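Local atomic coordinates of S-M checkpoint control protein rad4 (Schizosaccharomyces pombe, PDB entry 4BMD), a protein that acts as a signalling adaptor in DNA replication and in the checkpoint coupling S phase to mitosis, represented here by its third and fourth BRCT domains. Residues 53-58 and 69-74; 90-95 and 178-183; 112-117 and 146-151. All blocks are in the same frame, centred on the assembly; numbering follows the deposited sequence.

Interaction 1 (53-58 and 69-74)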
loop_
_atom_site.group_PDB
_atom_site.type_symbol
_atom_site.label_atom_id
_atom_site.label_comp_id
_atom_site.label_asym_id
_atom_site.label_seq_id
_atom_site.Cartn_x
_atom_site.Cartn_y
_atom_site.Cartn_z
ATOM N N VAL A 53 -14.649 8.781 -2.875
ATOM C CA VAL A 53 -14.234 9.400 -1.623
ATOM C C VAL A 53 -12.771 9.056 -1.368
ATOM O O VAL A 53 -12.395 7.884 -1.360
ATOM C CB VAL A 53 -15.091 8.919 -0.437
ATOM C CG1 VAL A 53 -14.489 9.387 0.880
ATOM C CG2 VAL A 53 -16.524 9.410 -0.582
ATOM N N VAL A 54 -11.948 10.080 -1.169
ATOM C CA VAL A 54 -10.516 9.880 -0.979
ATOM C C VAL A 54 -10.096 10.070 0.478
ATOM O O VAL A 54 -10.418 11.080 1.106
ATOM C CB VAL A 54 -9.696 10.812 -1.888
ATOM C CG1 VAL A 54 -8.214 10.483 -1.786
ATOM C CG2 VAL A 54 -10.170 10.690 -3.328
ATOM N N ILE A 55 -9.375 9.084 1.003
ATOM C CA ILE A 55 -8.915 9.080 2.386
ATOM C C ILE A 55 -7.389 9.122 2.391
ATOM O O ILE A 55 -6.759 8.574 1.494
ATOM C CB ILE A 55 -9.385 7.789 3.096
ATOM C CG1 ILE A 55 -10.886 7.582 2.886
ATOM C CG2 ILE A 55 -9.057 7.814 4.579
ATOM C CD1 ILE A 55 -11.743 8.682 3.462
ATOM N N PRO A 56 -6.784 9.797 3.381
ATOM C CA PRO A 56 -5.327 9.675 3.505
ATOM C C PRO A 56 -4.927 8.236 3.828
ATOM O O PRO A 56 -5.632 7.555 4.575
ATOM C CB PRO A 56 -4.988 10.612 4.673
ATOM C CG PRO A 56 -6.292 10.884 5.362
ATOM C CD PRO A 56 -7.330 10.814 4.293
ATOM N N HIS A 57 -3.812 7.782 3.263
ATOM C CA HIS A 57 -3.381 6.393 3.411
ATOM C C HIS A 57 -3.047 6.028 4.855
ATOM O O HIS A 57 -3.082 4.856 5.231
ATOM C CB HIS A 57 -2.176 6.105 2.509
ATOM C CG HIS A 57 -0.931 6.834 2.913
ATOM N ND1 HIS A 57 -0.541 8.020 2.330
ATOM C CD2 HIS A 57 0.010 6.544 3.842
ATOM C CE1 HIS A 57 0.588 8.430 2.881
ATOM N NE2 HIS A 57 0.944 7.552 3.803
ATOM N N TYR A 58 -2.726 7.036 5.660
ATOM C CA TYR A 58 -2.328 6.818 7.046
ATOM C C TYR A 58 -3.501 6.920 8.014
ATOM O O TYR A 58 -3.334 6.750 9.222
ATOM C CB TYR A 58 -1.234 7.811 7.447
ATOM C CG TYR A 58 -1.567 9.248 7.118
ATOM C CD1 TYR A 58 -2.290 10.035 8.005
ATOM C CD2 TYR A 58 -1.157 9.820 5.922
ATOM C CE1 TYR A 58 -2.596 11.348 7.709
ATOM C CE2 TYR A 58 -1.458 11.132 5.615
ATOM C CZ TYR A 58 -2.178 11.892 6.513
ATOM O OH TYR A 58 -2.481 13.200 6.212
ATOM N N PHE A 69 -20.300 5.657 -0.877
ATOM C CA PHE A 69 -19.580 5.832 -2.128
ATOM C C PHE A 69 -18.370 4.911 -2.128
ATOM O O PHE A 69 -17.903 4.506 -1.063
ATOM C CB PHE A 69 -19.115 7.283 -2.267
ATOM C CG PHE A 69 -20.219 8.291 -2.133
ATOM C CD1 PHE A 69 -20.937 8.698 -3.243
ATOM C CD2 PHE A 69 -20.535 8.834 -0.898
ATOM C CE1 PHE A 69 -21.953 9.624 -3.124
ATOM C CE2 PHE A 69 -21.552 9.761 -0.774
ATOM C CZ PHE A 69 -22.261 10.158 -1.888
ATOM N N PRO A 70 -17.860 4.563 -3.321
ATOM C CA PRO A 70 -16.610 3.798 -3.372
ATOM C C PRO A 70 -15.476 4.587 -2.728
ATOM O O PRO A 70 -15.238 5.742 -3.084
ATOM C CB PRO A 70 -16.363 3.614 -4.874
ATOM C CG PRO A 70 -17.229 4.621 -5.547
ATOM C CD PRO A 70 -18.417 4.803 -4.662
ATOM N N THR A 71 -14.793 3.962 -1.776
ATOM C CA THR A 71 -13.780 4.643 -0.984
ATOM C C THR A 71 -12.377 4.142 -1.307
ATOM O O THR A 71 -12.119 2.940 -1.299
ATOM C CB THR A 71 -14.051 4.462 0.521
ATOM O OG1 THR A 71 -15.320 5.038 0.850
ATOM C CG2 THR A 71 -12.968 5.133 1.344
ATOM N N VAL A 72 -11.479 5.076 -1.600
ATOM C CA VAL A 72 -10.088 4.751 -1.894
ATOM C C VAL A 72 -9.165 5.710 -1.152
ATOM O O VAL A 72 -9.617 6.722 -0.616
ATOM C CB VAL A 72 -9.790 4.868 -3.401
ATOM C CG1 VAL A 72 -10.650 3.902 -4.200
ATOM C CG2 VAL A 72 -10.008 6.297 -3.872
ATOM N N ASN A 73 -7.874 5.395 -1.116
ATOM C CA ASN A 73 -6.894 6.347 -0.604
ATOM C C ASN A 73 -6.202 7.094 -1.741
ATOM O O ASN A 73 -6.452 6.808 -2.912
ATOM C CB ASN A 73 -5.885 5.688 0.350
ATOM C CG ASN A 73 -5.079 4.579 -0.303
ATOM O OD1 ASN A 73 -4.777 4.621 -1.496
ATOM N ND2 ASN A 73 -4.718 3.576 0.489
ATOM N N GLU A 74 -5.334 8.043 -1.401
ATOM C CA GLU A 74 -4.692 8.872 -2.419
ATOM C C GLU A 74 -3.757 8.068 -3.321
ATOM O O GLU A 74 -3.442 8.493 -4.432
ATOM C CB GLU A 74 -3.942 10.052 -1.790
ATOM C CG GLU A 74 -2.622 9.695 -1.126
ATOM C CD GLU A 74 -2.760 9.450 0.363
ATOM O OE1 GLU A 74 -3.788 8.880 0.786
ATOM O OE2 GLU A 74 -1.839 9.836 1.112
#
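The carboxylate of Glu74 folds back across the ends of the two strands and takes hold of His57 twice. Its OE2 accepts a short 2.5 Å hydrogen bond from His57 ND1, which comes in from above the carboxylate plane, and OE1 takes a weak bond from His57 N. The fold-back begins at chi1, 76°, which sets CG of Glu74 between the backbone N and the carbonyl carbon, and the chain then bends at chi2. OE1 also lies 3.1 Å from Ile55 O, two acceptors with no hydrogen bond between them. Beyond Glu74, the imidazole of His57 stacks on Trp75. Upstream, strands 53-55 and 71-73 run parallel, inclined by 37°. Val53 N bonds to Pro70 O, Val72 N to Val53 O at 3.0 Å, and Ile55 N to Val72 O. Val53, Ile55 and Thr71 share one face of the sheet, where Ile55 CG1 meets Thr71 CG2 at 3.6 Å; Val54 and Val72 lie on the other. CG2 of Val53 rests against CB of Phe69 at 3.8 Å. Asn73 ends the strand as an N-cap, its OD1 bonding weakly to Trp75 N and Trp76 N while ND2 reaches Leu94 O. This is the third strand paired with the outermost fourth in the parallel sheet of a BRCT domain, order 2-1-3-4, with helix 74-82 starting straight from the edge strand.

Interaction 2 (90-95 and 178-183); sequences DEHALA and WLWNII
Ala93 comes up to Trp180 with their CA atoms 7.0 Å apart, where the turn-like end of 90-95 meets one flank of helix 178-183, and no hydrogen bond passes between the two backbones or their side chains. Trp180 carries most of the contact. Its chi1 of -61° puts CG anti to the carbonyl carbon, and the far end of the six-membered ring, CZ3 and CH2, reaches the loop. Leu94 meets the ring at its edge: CG lies 3.8 Å from Trp180 CZ3, CD1 approaches CH2 and CZ3 about equally, and the leucine and indole side chains cross at about a right angle. His92 arrives obliquely beside it, CE1 3.8 Å from Trp180 CH2, with the two ring planes at 80°. The imidazole does not turn freely here, since its ND1 accepts a hydrogen bond from Leu94 N at 3.1 Å within the same segment. Around this seam the tandem BRCT architecture is plain: the loop follows helix 74-82 of the third BRCT domain, while helix 177-185 is the last of the fourth. His92 touches Arg79 of the one and Glu121 of the other, and Leu94 lies against both Trp75 and Ala128. Ala93 points its CB at the helix, 4.1 Å from Ile183 CG2 and 4.2 Å from Trp180 CE3. Ile183 goes on to Phe98 and Leu132. A MES molecule, probably from the crystallisation liquor, accepts a hydrogen bond from Ala93 N and comes within about 3 Å of the Trp180 side chain.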
loop_
_atom_site.group_PDB
_atom_site.type_symbol
_atom_site.label_atom_id
_atom_site.label_comp_id
_atom_site.label_asym_id
_atom_site.label_seq_id
_atom_site.Cartn_x
_atom_site.Cartn_y
_atom_site.Cartn_z
ATOM N N ASP A 90 -10.928 -2.326 -5.886
ATOM C CA ASP A 90 -10.466 -3.524 -5.193
ATOM C C ASP A 90 -9.280 -4.201 -5.881
ATOM O O ASP A 90 -8.822 -5.258 -5.446
ATOM C CB ASP A 90 -11.615 -4.523 -5.030
ATOM C CG ASP A 90 -12.726 -3.992 -4.146
ATOM O OD1 ASP A 90 -12.424 -3.241 -3.197
ATOM O OD2 ASP A 90 -13.903 -4.326 -4.401
ATOM N N GLU A 91 -8.778 -3.587 -6.948
ATOM C CA GLU A 91 -7.694 -4.182 -7.724
ATOM C C GLU A 91 -6.372 -4.246 -6.959
ATOM O O GLU A 91 -5.535 -5.107 -7.232
ATOM C CB GLU A 91 -7.506 -3.446 -9.053
ATOM C CG GLU A 91 -8.704 -3.545 -9.985
ATOM C CD GLU A 91 -8.391 -3.069 -11.389
ATOM O OE1 GLU A 91 -7.196 -3.026 -11.752
ATOM O OE2 GLU A 91 -9.338 -2.736 -12.131
ATOM N N HIS A 92 -6.184 -3.339 -6.005
ATOM C CA HIS A 92 -4.972 -3.347 -5.190
ATOM C C HIS A 92 -5.260 -3.007 -3.729
ATOM O O HIS A 92 -5.946 -2.028 -3.430
ATOM C CB HIS A 92 -3.917 -2.401 -5.763
ATOM C CG HIS A 92 -2.524 -2.716 -5.317
ATOM N ND1 HIS A 92 -2.036 -2.351 -4.081
ATOM C CD2 HIS A 92 -1.517 -3.375 -5.939
ATOM C CE1 HIS A 92 -0.787 -2.767 -3.963
ATOM N NE2 HIS A 92 -0.449 -3.391 -5.077
ATOM N N ALA A 93 -4.718 -3.818 -2.827
ATOM C CA ALA A 93 -5.001 -3.700 -1.399
ATOM C C ALA A 93 -4.508 -2.393 -0.781
ATOM O O ALA A 93 -5.043 -1.939 0.230
ATOM C CB ALA A 93 -4.418 -4.892 -0.650
ATOM N N LEU A 94 -3.489 -1.792 -1.387
ATOM C CA LEU A 94 -2.912 -0.561 -0.855
ATOM C C LEU A 94 -3.646 0.684 -1.351
ATOM O O LEU A 94 -3.401 1.789 -0.869
ATOM C CB LEU A 94 -1.423 -0.469 -1.201
ATOM C CG LEU A 94 -0.512 -1.524 -0.568
ATOM C CD1 LEU A 94 0.928 -1.329 -1.009
ATOM C CD2 LEU A 94 -0.616 -1.485 0.948
ATOM N N ALA A 95 -4.544 0.501 -2.313
ATOM C CA ALA A 95 -5.297 1.617 -2.874
ATOM C C ALA A 95 -6.553 1.901 -2.054
ATOM O O ALA A 95 -7.256 2.883 -2.291
ATOM C CB ALA A 95 -5.654 1.341 -4.326
ATOM N N TRP A 178 1.466 -13.418 2.336
ATOM C CA TRP A 178 1.392 -13.295 3.786
ATOM C C TRP A 178 1.063 -11.866 4.213
ATOM O O TRP A 178 0.223 -11.649 5.088
ATOM C CB TRP A 178 2.713 -13.739 4.411
ATOM C CG TRP A 178 2.872 -13.350 5.847
ATOM C CD1 TRP A 178 2.292 -13.947 6.927
ATOM C CD2 TRP A 178 3.676 -12.282 6.362
ATOM N NE1 TRP A 178 2.680 -13.314 8.082
ATOM C CE2 TRP A 178 3.530 -12.289 7.764
ATOM C CE3 TRP A 178 4.502 -11.320 5.774
ATOM C CZ2 TRP A 178 4.179 -11.371 8.586
ATOM C CZ3 TRP A 178 5.145 -10.408 6.595
ATOM C CH2 TRP A 178 4.980 -10.441 7.984
ATOM N N LEU A 179 1.717 -10.893 3.589
ATOM C CA LEU A 179 1.487 -9.494 3.929
ATOM C C LEU A 179 0.144 -8.993 3.410
ATOM O O LEU A 179 -0.553 -8.251 4.104
ATOM C CB LEU A 179 2.616 -8.606 3.405
ATOM C CG LEU A 179 2.433 -7.115 3.699
ATOM C CD1 LEU A 179 2.369 -6.865 5.202
ATOM C CD2 LEU A 179 3.535 -6.295 3.061
ATOM N N TRP A 180 -0.219 -9.392 2.193
ATOM C CA TRP A 180 -1.510 -9.001 1.635
ATOM C C TRP A 180 -2.652 -9.546 2.488
ATOM O O TRP A 180 -3.670 -8.879 2.674
ATOM C CB TRP A 180 -1.670 -9.474 0.185
ATOM C CG TRP A 180 -0.656 -8.932 -0.792
ATOM C CD1 TRP A 180 0.011 -9.645 -1.748
ATOM C CD2 TRP A 180 -0.202 -7.575 -0.919
ATOM N NE1 TRP A 180 0.847 -8.820 -2.460
ATOM C CE2 TRP A 180 0.737 -7.545 -1.970
ATOM C CE3 TRP A 180 -0.497 -6.383 -0.247
ATOM C CZ2 TRP A 180 1.383 -6.374 -2.362
ATOM C CZ3 TRP A 180 0.148 -5.221 -0.637
ATOM C CH2 TRP A 180 1.076 -5.226 -1.686
ATOM N N ASN A 181 -2.475 -10.757 3.007
ATOM C CA ASN A 181 -3.472 -11.368 3.879
ATOM C C ASN A 181 -3.651 -10.584 5.174
ATOM O O ASN A 181 -4.764 -10.446 5.674
ATOM C CB ASN A 181 -3.107 -12.820 4.194
ATOM C CG ASN A 181 -3.189 -13.717 2.975
ATOM O OD1 ASN A 181 -3.944 -13.447 2.040
ATOM N ND2 ASN A 181 -2.410 -14.793 2.979
ATOM N N ILE A 182 -2.548 -10.072 5.711
ATOM C CA ILE A 182 -2.594 -9.252 6.916
ATOM C C ILE A 182 -3.298 -7.925 6.638
ATOM O O ILE A 182 -4.157 -7.494 7.407
ATOM C CB ILE A 182 -1.180 -8.986 7.470
ATOM C CG1 ILE A 182 -0.543 -10.296 7.941
ATOM C CG2 ILE A 182 -1.226 -7.977 8.611
ATOM C CD1 ILE A 182 0.821 -10.120 8.569
ATOM N N ILE A 183 -2.932 -7.291 5.528
ATOM C CA ILE A 183 -3.529 -6.023 5.123
ATOM C C ILE A 183 -5.032 -6.155 4.895
ATOM O O ILE A 183 -5.819 -5.356 5.402
ATOM C CB ILE A 183 -2.875 -5.487 3.832
ATOM C CG1 ILE A 183 -1.417 -5.112 4.087
ATOM C CG2 ILE A 183 -3.637 -4.286 3.303
ATOM C CD1 ILE A 183 -1.248 -3.997 5.083
#

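Interaction 3 (112-117 and 146-151); sequences IHLTGF and ILLVNT
Phe117 lays one face of its ring on Asn150, whose CB sits over the ring centre as a CH-pi contact, 3.5 Å from the centroid. The amide of Asn150 runs almost parallel to the ring, the planes only 6° apart, while Leu148 O lies at the ring edge, in plane, 3.7 Å from Phe117 CE2. The other ring, the His113 imidazole, takes Leu147 CD1 at its edge against CD2, and its two nitrogens bond to His137 O and Lys162 NZ. With chi1 of -175°, CG of Asn150 is anti to the backbone N, and ND2 donates to Gly116 O at 2.8 Å, nearly straight but from above the carbonyl plane. Gly116 has phi +98°, and a side chain there would run into Asn150 CB. Replacing Phe117 by an alanine would strip the ring from Asn150 and would probably leave a gap over its CB, the CH-pi contact lost. Upstream the strands pair in parallel: His113 N to Ile146 O, Leu148 N to His113 O, Thr115 N to Leu148 O, then Asn150 N to Thr115 O. Ile112, Leu114, Ile146 and Leu148 form one face, with Leu114 CD2 3.7 Å from Leu148 CB; Leu114 packs on helix 119-131, Ile146 and Leu148 on Trp178 of helix 177-185. On the other face Thr115 bonds through OG1 to Thr159. This is the central pair of strands, first and third, in the fourth BRCT domain; the Thr115-Gly116 step, with Lys162 of helix 157-168 touching Thr115, is consistent with the phosphate-binding corner of BRCT repeats.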
loop_
_atom_site.group_PDB
_atom_site.type_symbol
_atom_site.label_atom_id
_atom_site.label_comp_id
_atom_site.label_asym_id
_atom_site.label_seq_id
_atom_site.Cartn_x
_atom_site.Cartn_y
_atom_site.Cartn_z
ATOM N N ILE A 112 12.713 -5.495 7.568
ATOM C CA ILE A 112 12.273 -6.136 6.332
ATOM C C ILE A 112 12.980 -5.598 5.091
ATOM O O ILE A 112 13.113 -4.387 4.915
ATOM C CB ILE A 112 10.746 -5.976 6.139
ATOM C CG1 ILE A 112 9.996 -6.393 7.405
ATOM C CG2 ILE A 112 10.263 -6.782 4.940
ATOM C CD1 ILE A 112 8.490 -6.275 7.292
ATOM N N HIS A 113 13.433 -6.510 4.235
ATOM C CA HIS A 113 13.977 -6.143 2.935
ATOM C C HIS A 113 13.091 -6.704 1.828
ATOM O O HIS A 113 12.667 -7.858 1.887
ATOM C CB HIS A 113 15.410 -6.653 2.772
ATOM C CG HIS A 113 15.988 -6.394 1.417
ATOM N ND1 HIS A 113 16.230 -5.123 0.941
ATOM C CD2 HIS A 113 16.358 -7.241 0.427
ATOM C CE1 HIS A 113 16.730 -5.198 -0.280
ATOM N NE2 HIS A 113 16.816 -6.473 -0.616
ATOM N N LEU A 114 12.818 -5.884 0.817
ATOM C CA LEU A 114 11.904 -6.262 -0.257
ATOM C C LEU A 114 12.651 -6.653 -1.529
ATOM O O LEU A 114 13.653 -6.035 -1.886
ATOM C CB LEU A 114 10.947 -5.107 -0.561
ATOM C CG LEU A 114 10.234 -4.484 0.639
ATOM C CD1 LEU A 114 9.421 -3.266 0.217
ATOM C CD2 LEU A 114 9.348 -5.510 1.323
ATOM N N THR A 115 12.153 -7.678 -2.214
ATOM C CA THR A 115 12.741 -8.109 -3.478
ATOM C C THR A 115 11.664 -8.540 -4.476
ATOM O O THR A 115 10.709 -9.228 -4.117
ATOM C CB THR A 115 13.771 -9.247 -3.273
ATOM O OG1 THR A 115 14.314 -9.642 -4.539
ATOM C CG2 THR A 115 13.126 -10.454 -2.602
ATOM N N GLY A 116 11.818 -8.116 -5.728
ATOM C CA GLY A 116 10.872 -8.467 -6.772
ATOM C C GLY A 116 9.838 -7.387 -7.043
ATOM O O GLY A 116 9.005 -7.531 -7.937
ATOM N N PHE A 117 9.890 -6.306 -6.271
ATOM C CA PHE A 117 8.962 -5.194 -6.444
ATOM C C PHE A 117 9.618 -4.052 -7.215
ATOM O O PHE A 117 10.805 -3.776 -7.039
ATOM C CB PHE A 117 8.470 -4.687 -5.087
ATOM C CG PHE A 117 7.809 -5.742 -4.246
ATOM C CD1 PHE A 117 6.462 -6.027 -4.399
ATOM C CD2 PHE A 117 8.535 -6.447 -3.300
ATOM C CE1 PHE A 117 5.853 -6.997 -3.625
ATOM C CE2 PHE A 117 7.932 -7.418 -2.524
ATOM C CZ PHE A 117 6.589 -7.692 -2.687
ATOM N N ILE A 146 13.096 -10.382 7.944
ATOM C CA ILE A 146 12.299 -10.938 6.858
ATOM C C ILE A 146 12.800 -10.496 5.487
ATOM O O ILE A 146 13.060 -9.313 5.264
ATOM C CB ILE A 146 10.822 -10.491 6.976
ATOM C CG1 ILE A 146 10.173 -11.067 8.236
ATOM C CG2 ILE A 146 10.028 -10.894 5.742
ATOM C CD1 ILE A 146 8.792 -10.508 8.510
ATOM N N LEU A 147 12.940 -11.452 4.575
ATOM C CA LEU A 147 13.092 -11.136 3.162
ATOM C C LEU A 147 11.742 -11.337 2.491
ATOM O O LEU A 147 11.309 -12.472 2.287
ATOM C CB LEU A 147 14.139 -12.031 2.502
ATOM C CG LEU A 147 14.271 -11.832 0.988
ATOM C CD1 LEU A 147 14.807 -10.441 0.670
ATOM C CD2 LEU A 147 15.142 -12.907 0.357
ATOM N N LEU A 148 11.071 -10.237 2.163
ATOM C CA LEU A 148 9.738 -10.308 1.574
ATOM C C LEU A 148 9.810 -10.408 0.053
ATOM O O LEU A 148 10.270 -9.486 -0.619
ATOM C CB LEU A 148 8.897 -9.103 1.996
ATOM C CG LEU A 148 7.387 -9.250 1.797
ATOM C CD1 LEU A 148 6.845 -10.384 2.655
ATOM C CD2 LEU A 148 6.668 -7.950 2.109
ATOM N N VAL A 149 9.345 -11.532 -0.482
ATOM C CA VAL A 149 9.484 -11.829 -1.903
ATOM C C VAL A 149 8.190 -11.618 -2.686
ATOM O O VAL A 149 7.123 -12.083 -2.280
ATOM C CB VAL A 149 9.960 -13.279 -2.110
ATOM C CG1 VAL A 149 10.156 -13.574 -3.590
ATOM C CG2 VAL A 149 11.245 -13.524 -1.336
ATOM N N ASN A 150 8.291 -10.916 -3.812
ATOM C CA ASN A 150 7.152 -10.725 -4.702
ATOM C C ASN A 150 6.939 -11.952 -5.577
ATOM O O ASN A 150 7.618 -12.129 -6.587
ATOM C CB ASN A 150 7.352 -9.489 -5.582
ATOM C CG ASN A 150 6.139 -9.183 -6.445
ATOM O OD1 ASN A 150 5.048 -9.705 -6.213
ATOM N ND2 ASN A 150 6.326 -8.330 -7.444
ATOM N N THR A 151 5.990 -12.795 -5.184
ATOM C CA THR A 151 5.732 -14.038 -5.901
ATOM C C THR A 151 4.743 -13.851 -7.048
ATOM O O THR A 151 4.367 -14.814 -7.714
ATOM C CB THR A 151 5.216 -15.136 -4.956
ATOM O OG1 THR A 151 4.071 -14.655 -4.242
ATOM C CG2 THR A 151 6.298 -15.528 -3.960
#

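Interactions 1 and 3 hold equivalent sheets in the third and fourth BRCT domains, on opposite sides of the chain's centre and with nearest atoms about 14 Å apart. Both are buried parallel pairings built on backbone bonds, but interaction 3 joins the two inner strands, whereas interaction 1 joins an inner strand to the outermost one and ends in a Glu-His hydrogen bond. Interaction 2, partly buried and held by apolar and aromatic packing alone, lies between them and touches both: Asn73 ND2 makes a probable bond to Leu94 O at 2.6 Å, and Leu179 CD2 packs on Leu148 CD2. Segments 112-117 and 146-151 fall within the loop that interaction 2 closes.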